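Local coordinates for envelope protein (PDB 7DDA), which forms part of the envelope of white spot syndrome virus and, through sulphate-binding sites in this C-terminal domain, binds heparin, at residues A[87-90]-A[95-98]; A[117-122]-A[126-131]. All coordinates share one frame; numbering follows the deposited sequence.

Interaction 1 of 2, residues A[87-90]-A[95-98]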
ATOM      1  N   ALA A  87       4.419  18.306 -15.270  1.00 23.60           N
ATOM      2  CA  ALA A  87       3.182  18.553 -14.527  1.00 25.69           C
ATOM      3  C   ALA A  87       2.351  19.535 -15.332  1.00 27.55           C
ATOM      4  O   ALA A  87       2.756  20.686 -15.493  1.00 26.16           O
ATOM      5  CB  ALA A  87       3.459  19.109 -13.130  1.00 24.36           C
ATOM      6  N   THR A  88       1.193  19.091 -15.820  1.00 29.06           N
ATOM      7  CA  THR A  88       0.341  19.897 -16.682  1.00 33.96           C
ATOM      8  C   THR A  88      -1.100  19.882 -16.181  1.00 35.36           C
ATOM      9  O   THR A  88      -1.639  18.831 -15.825  1.00 33.34           O
ATOM     10  CB  THR A  88       0.358  19.378 -18.121  1.00 35.86           C
ATOM     11  OG1 THR A  88      -0.300  18.110 -18.164  1.00 43.15           O
ATOM     12  CG2 THR A  88       1.803  19.203 -18.605  1.00 34.76           C
ATOM     13  N   ASP A  89      -1.734  21.047 -16.180  1.00 37.59           N
ATOM     14  CA  ASP A  89      -3.167  21.094 -15.960  1.00 36.43           C
ATOM     15  C   ASP A  89      -3.892  20.661 -17.219  1.00 34.80           C
ATOM     16  O   ASP A  89      -3.404  20.851 -18.335  1.00 40.44           O
ATOM     17  CB  ASP A  89      -3.623  22.502 -15.578  1.00 34.13           C
ATOM     18  CG  ASP A  89      -2.988  22.984 -14.301  1.00 43.62           C
ATOM     19  OD1 ASP A  89      -3.103  22.275 -13.273  1.00 45.45           O
ATOM     20  OD2 ASP A  89      -2.351  24.059 -14.334  1.00 49.52           O
ATOM     21  N   SER A  90      -5.058  20.057 -17.034  1.00 33.92           N
ATOM     22  CA  SER A  90      -6.022  20.018 -18.122  1.00 42.07           C
ATOM     23  C   SER A  90      -6.576  21.431 -18.355  1.00 50.25           C
ATOM     24  O   SER A  90      -6.609  22.268 -17.446  1.00 46.44           O
ATOM     25  CB  SER A  90      -7.143  19.026 -17.805  1.00 33.88           C
ATOM     26  OG  SER A  90      -8.014  19.531 -16.811  1.00 32.93           O
ATOM     27  N   THR A  95      -8.382  18.581 -13.599  1.00 31.73           N
ATOM     28  CA  THR A  95      -7.449  17.489 -13.402  1.00 25.43           C
ATOM     29  C   THR A  95      -6.031  17.966 -13.658  1.00 28.67           C
ATOM     30  O   THR A  95      -5.772  19.026 -14.237  1.00 31.07           O
ATOM     31  CB  THR A  95      -7.746  16.273 -14.296  1.00 24.22           C
ATOM     32  OG1 THR A  95      -7.621  16.625 -15.683  1.00 26.11           O
ATOM     33  CG2 THR A  95      -9.146  15.724 -14.015  1.00 26.36           C
ATOM     34  N   LYS A  96      -5.119  17.118 -13.227  1.00 27.46           N
ATOM     35  CA  LYS A  96      -3.699  17.383 -13.195  1.00 29.42           C
ATOM     36  C   LYS A  96      -3.029  16.129 -13.730  1.00 28.56           C
ATOM     37  O   LYS A  96      -3.432  15.016 -13.367  1.00 25.39           O
ATOM     38  CB  LYS A  96      -3.282  17.643 -11.754  1.00 30.90           C
ATOM     39  CG  LYS A  96      -1.962  18.270 -11.567  1.00 35.65           C
ATOM     40  CD  LYS A  96      -2.168  19.739 -11.339  1.00 37.09           C
ATOM     41  CE  LYS A  96      -0.856  20.404 -11.149  1.00 39.01           C
ATOM     42  NZ  LYS A  96      -0.815  21.759 -11.738  1.00 43.44           N
ATOM     43  N   LYS A  97      -2.041  16.285 -14.603  1.00 28.45           N
ATOM     44  CA  LYS A  97      -1.276  15.142 -15.101  1.00 28.09           C
ATOM     45  C   LYS A  97       0.158  15.253 -14.595  1.00 27.51           C
ATOM     46  O   LYS A  97       0.858  16.219 -14.917  1.00 30.30           O
ATOM     47  CB  LYS A  97      -1.320  15.066 -16.621  1.00 23.63           C
ATOM     48  CG  LYS A  97      -0.459  13.985 -17.196  1.00 27.00           C
ATOM     49  CD  LYS A  97      -0.914  12.603 -16.784  1.00 28.40           C
ATOM     50  CE  LYS A  97       0.101  11.537 -17.230  1.00 29.68           C
ATOM     51  NZ  LYS A  97       0.586  11.707 -18.641  1.00 25.79           N
ATOM     52  N   LEU A  98       0.579  14.282 -13.781  1.00 21.40           N
ATOM     53  CA  LEU A  98       1.877  14.305 -13.116  1.00 22.12           C
ATOM     54  C   LEU A  98       2.697  13.131 -13.625  1.00 22.13           C
ATOM     55  O   LEU A  98       2.281  11.976 -13.491  1.00 23.77           O
ATOM     56  CB  LEU A  98       1.727  14.223 -11.595  1.00 19.13           C
ATOM     57  CG  LEU A  98       0.915  15.353 -10.965  1.00 26.11           C
ATOM     58  CD1 LEU A  98       0.860  15.193  -9.451  1.00 18.09           C
ATOM     59  CD2 LEU A  98       1.488  16.714 -11.349  1.00 26.23           C
TER

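Interaction 2 of 2, residues A[117-122]-A[126-131]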
ATOM      1  N   ALA A 117       0.170   4.407  -5.889  1.00 16.05           N
ATOM      2  CA  ALA A 117       0.140   5.830  -5.578  1.00 18.10           C
ATOM      3  C   ALA A 117      -1.167   6.188  -4.880  1.00 19.37           C
ATOM      4  O   ALA A 117      -2.208   5.573  -5.127  1.00 20.72           O
ATOM      5  CB  ALA A 117       0.311   6.680  -6.839  1.00 17.66           C
ATOM      6  N   GLU A 118      -1.100   7.190  -4.005  1.00 17.50           N
ATOM      7  CA  GLU A 118      -2.249   7.612  -3.212  1.00 20.33           C
ATOM      8  C   GLU A 118      -2.098   9.080  -2.828  1.00 21.23           C
ATOM      9  O   GLU A 118      -0.987   9.576  -2.629  1.00 22.06           O
ATOM     10  CB  GLU A 118      -2.437   6.685  -1.991  1.00 17.68           C
ATOM     11  CG  GLU A 118      -1.219   6.464  -1.040  1.00 22.19           C
ATOM     12  CD  GLU A 118      -1.123   7.363   0.182  1.00 21.87           C
ATOM     13  OE1 GLU A 118      -2.128   7.985   0.539  1.00 26.87           O
ATOM     14  OE2 GLU A 118      -0.065   7.349   0.856  1.00 21.32           O
ATOM     15  N   ILE A 119      -3.230   9.784  -2.799  1.00 19.53           N
ATOM     16  CA  ILE A 119      -3.260  11.188  -2.408  1.00 18.62           C
ATOM     17  C   ILE A 119      -3.241  11.292  -0.885  1.00 18.73           C
ATOM     18  O   ILE A 119      -4.035  10.652  -0.192  1.00 21.32           O
ATOM     19  CB  ILE A 119      -4.496  11.884  -2.993  1.00 20.40           C
ATOM     20  CG1 ILE A 119      -4.548  11.701  -4.506  1.00 21.36           C
ATOM     21  CG2 ILE A 119      -4.516  13.370  -2.610  1.00 22.86           C
ATOM     22  CD1 ILE A 119      -3.719  12.682  -5.253  1.00 21.79           C
ATOM     23  N   GLU A 120      -2.337  12.096  -0.363  1.00 20.28           N
ATOM     24  CA  GLU A 120      -2.230  12.346   1.065  1.00 21.03           C
ATOM     25  C   GLU A 120      -2.697  13.764   1.329  1.00 19.78           C
ATOM     26  O   GLU A 120      -2.098  14.725   0.845  1.00 27.14           O
ATOM     27  CB  GLU A 120      -0.803  12.151   1.555  1.00 20.34           C
ATOM     28  CG  GLU A 120      -0.687  12.014   3.023  1.00 19.43           C
ATOM     29  CD  GLU A 120       0.745  11.953   3.451  1.00 26.07           C
ATOM     30  OE1 GLU A 120       1.279  10.831   3.565  1.00 23.03           O
ATOM     31  OE2 GLU A 120       1.342  13.038   3.642  1.00 29.74           O
ATOM     32  N   SER A 121      -3.747  13.883   2.113  1.00 23.33           N
ATOM     33  CA  SER A 121      -4.535  15.092   2.217  1.00 23.68           C
ATOM     34  C   SER A 121      -5.074  15.183   3.633  1.00 27.09           C
ATOM     35  O   SER A 121      -5.314  14.163   4.290  1.00 25.18           O
ATOM     36  CB  SER A 121      -5.684  15.075   1.208  1.00 22.84           C
ATOM     37  OG  SER A 121      -6.608  16.107   1.487  1.00 38.22           O
ATOM     38  N   ASP A 122      -5.262  16.409   4.098  1.00 26.45           N
ATOM     39  CA  ASP A 122      -5.823  16.590   5.423  1.00 24.42           C
ATOM     40  C   ASP A 122      -7.345  16.665   5.401  1.00 23.71           C
ATOM     41  O   ASP A 122      -7.971  16.642   6.460  1.00 32.73           O
ATOM     42  CB  ASP A 122      -5.177  17.814   6.080  1.00 23.31           C
ATOM     43  CG  ASP A 122      -5.673  19.103   5.535  1.00 25.80           C
ATOM     44  OD1 ASP A 122      -6.321  19.099   4.475  1.00 36.29           O
ATOM     45  OD2 ASP A 122      -5.358  20.148   6.133  1.00 40.24           O
ATOM     46  N   ALA A 126     -12.659  15.483  -1.012  1.00 25.84           N
ATOM     47  CA  ALA A 126     -12.262  15.573  -2.408  1.00 24.48           C
ATOM     48  C   ALA A 126     -12.113  14.183  -3.013  1.00 21.18           C
ATOM     49  O   ALA A 126     -11.785  13.217  -2.328  1.00 27.98           O
ATOM     50  CB  ALA A 126     -10.948  16.349  -2.547  1.00 21.73           C
ATOM     51  N   ASN A 127     -12.377  14.084  -4.306  1.00 20.07           N
ATOM     52  CA  ASN A 127     -12.100  12.850  -5.021  1.00 19.26           C
ATOM     53  C   ASN A 127     -10.602  12.579  -4.990  1.00 20.65           C
ATOM     54  O   ASN A 127      -9.797  13.475  -5.250  1.00 24.55           O
ATOM     55  CB  ASN A 127     -12.617  12.986  -6.449  1.00 18.71           C
ATOM     56  CG  ASN A 127     -12.358  11.769  -7.292  1.00 23.55           C
ATOM     57  OD1 ASN A 127     -11.852  10.754  -6.826  1.00 27.27           O
ATOM     58  ND2 ASN A 127     -12.736  11.859  -8.555  1.00 30.75           N
ATOM     59  N   THR A 128     -10.215  11.355  -4.631  1.00 19.11           N
ATOM     60  CA  THR A 128      -8.799  10.994  -4.595  1.00 21.53           C
ATOM     61  C   THR A 128      -8.475   9.801  -5.483  1.00 21.00           C
ATOM     62  O   THR A 128      -7.380   9.247  -5.375  1.00 22.04           O
ATOM     63  CB  THR A 128      -8.309  10.720  -3.162  1.00 18.03           C
ATOM     64  OG1 THR A 128      -9.137   9.741  -2.530  1.00 20.48           O
ATOM     65  CG2 THR A 128      -8.293  11.994  -2.327  1.00 21.64           C
ATOM     66  N   ASN A 129      -9.389   9.398  -6.359  1.00 20.87           N
ATOM     67  CA  ASN A 129      -9.050   8.460  -7.418  1.00 19.10           C
ATOM     68  C   ASN A 129      -7.833   8.942  -8.210  1.00 22.95           C
ATOM     69  O   ASN A 129      -7.673  10.136  -8.482  1.00 26.99           O
ATOM     70  CB  ASN A 129     -10.239   8.288  -8.356  1.00 20.27           C
ATOM     71  CG  ASN A 129     -11.352   7.465  -7.743  1.00 23.17           C
ATOM     72  OD1 ASN A 129     -11.162   6.801  -6.730  1.00 21.19           O
ATOM     73  ND2 ASN A 129     -12.522   7.494  -8.369  1.00 20.48           N
ATOM     74  N   ILE A 130      -6.975   8.002  -8.582  1.00 19.71           N
ATOM     75  CA  ILE A 130      -5.810   8.265  -9.408  1.00 18.81           C
ATOM     76  C   ILE A 130      -5.919   7.423 -10.665  1.00 21.55           C
ATOM     77  O   ILE A 130      -6.081   6.203 -10.587  1.00 22.82           O
ATOM     78  CB  ILE A 130      -4.513   7.931  -8.659  1.00 19.99           C
ATOM     79  CG1 ILE A 130      -4.440   8.752  -7.375  1.00 16.37           C
ATOM     80  CG2 ILE A 130      -3.315   8.171  -9.573  1.00 18.45           C
ATOM     81  CD1 ILE A 130      -3.276   8.439  -6.549  1.00 19.13           C
ATOM     82  N   GLY A 131      -5.823   8.070 -11.827  1.00 27.11           N
ATOM     83  CA  GLY A 131      -5.772   7.352 -13.088  1.00 22.73           C
ATOM     84  C   GLY A 131      -4.329   7.080 -13.470  1.00 23.16           C
ATOM     85  O   GLY A 131      -3.479   7.972 -13.401  1.00 22.39           O
TER

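Interaction 1 of 2, residues A[87-90]-A[95-98]
Residues A87-S90 and T95-L98 run antiparallel as the two arms of a hairpin, their strand axes 4.8 Å apart at closest approach and 161° between their directions. T88 and K97 form the hydrogen-bonded pair: T88 N donates to K97 O at 3.0 Å, and K97 N returns a bond to T88 O at 2.9 Å. A third bond, from S90 N to T95 O at 3.1 Å, continues the ladder into the turn. On one face, A87 CB rests on CD2 of L98 at 3.6 Å. D89 and K96 share that face, and the lysine chain, bent at its second torsion (chi2 99°) and again near its end, carries its ammonium to one carboxylate oxygen. K96 NZ meets D89 OD1 at 2.8 Å in a salt bridge from above the carboxylate plane, while E42 supplies NZ with a second acidic partner. On the other face, T88 and K97 lie side by side, with T88 OG1 3.6 Å from K97 CB, before the lysine continues to a salt bridge with E134. At the turn end, S90 OG bonds to S92 OG. This is the cross-strand pairing of an antiparallel beta hairpin, at the margin of a four-stranded sheet.

Interaction 2 of 2, residues A[117-122]-A[126-131]
I130 and T128 carry the loop side of this contact, meeting I119 and A117 on the end of strand 110-120 without any hydrogen bond between the two segments. The apolar part is built around the tip of I130. Its CG1 stands anti to the carbonyl carbon (chi1 -58°) and the chain runs on extended, which carries I130 CD1 to the strand backbone, 3.4 Å from A117 O. I130 CD1 also lies 4.0 Å from A117 CB and 4.1 Å from I119 CG1, between these two side chains, which both point toward the loop. Farther along, T128 lies across I119: its CG2 methyl touches I119 CB at 3.9 Å, and I119 CG1 comes within 3.8 Å of T128 O.

The polar groups work within the loop and between subunits. N127 OD1 accepts from N129 N at 2.9 Å, an Asx turn that ties the backbone around T128. T128 OG1 is hydrogen-bonded to N129 OD1 of the third subunit, and N129 OD1 is in turn bonded to T128 OG1 of the second, so the loop takes part in two subunit interfaces.

Strand 110-120 pairs with strand 160-170, whose L161 touches both A117 and I130. From the facing sheet, strand 145-153 brings F150 against the same two residues and I152 against I119, placing the contact where the chain crosses from one sheet to the other.

In the fold
Interaction 1 closes before interaction 2 opens along the chain; their centres lie 14 Å apart and their nearest atoms about 6 Å, without touching. Interaction 1 joins strands 80-89 and 95-104 of one four-stranded antiparallel sheet. Strand 95-104 is followed by strand 110-120, an outermost strand of the second sheet, and the 126-131 segment of interaction 2 leads back into the first sheet at strand 131-135. Strand 145-153 links the two, its I152 touching K96, L98 and I119. Both regions also meet neighbouring subunits, but interaction 2 does so far more extensively, contributing to the three-chain assembly.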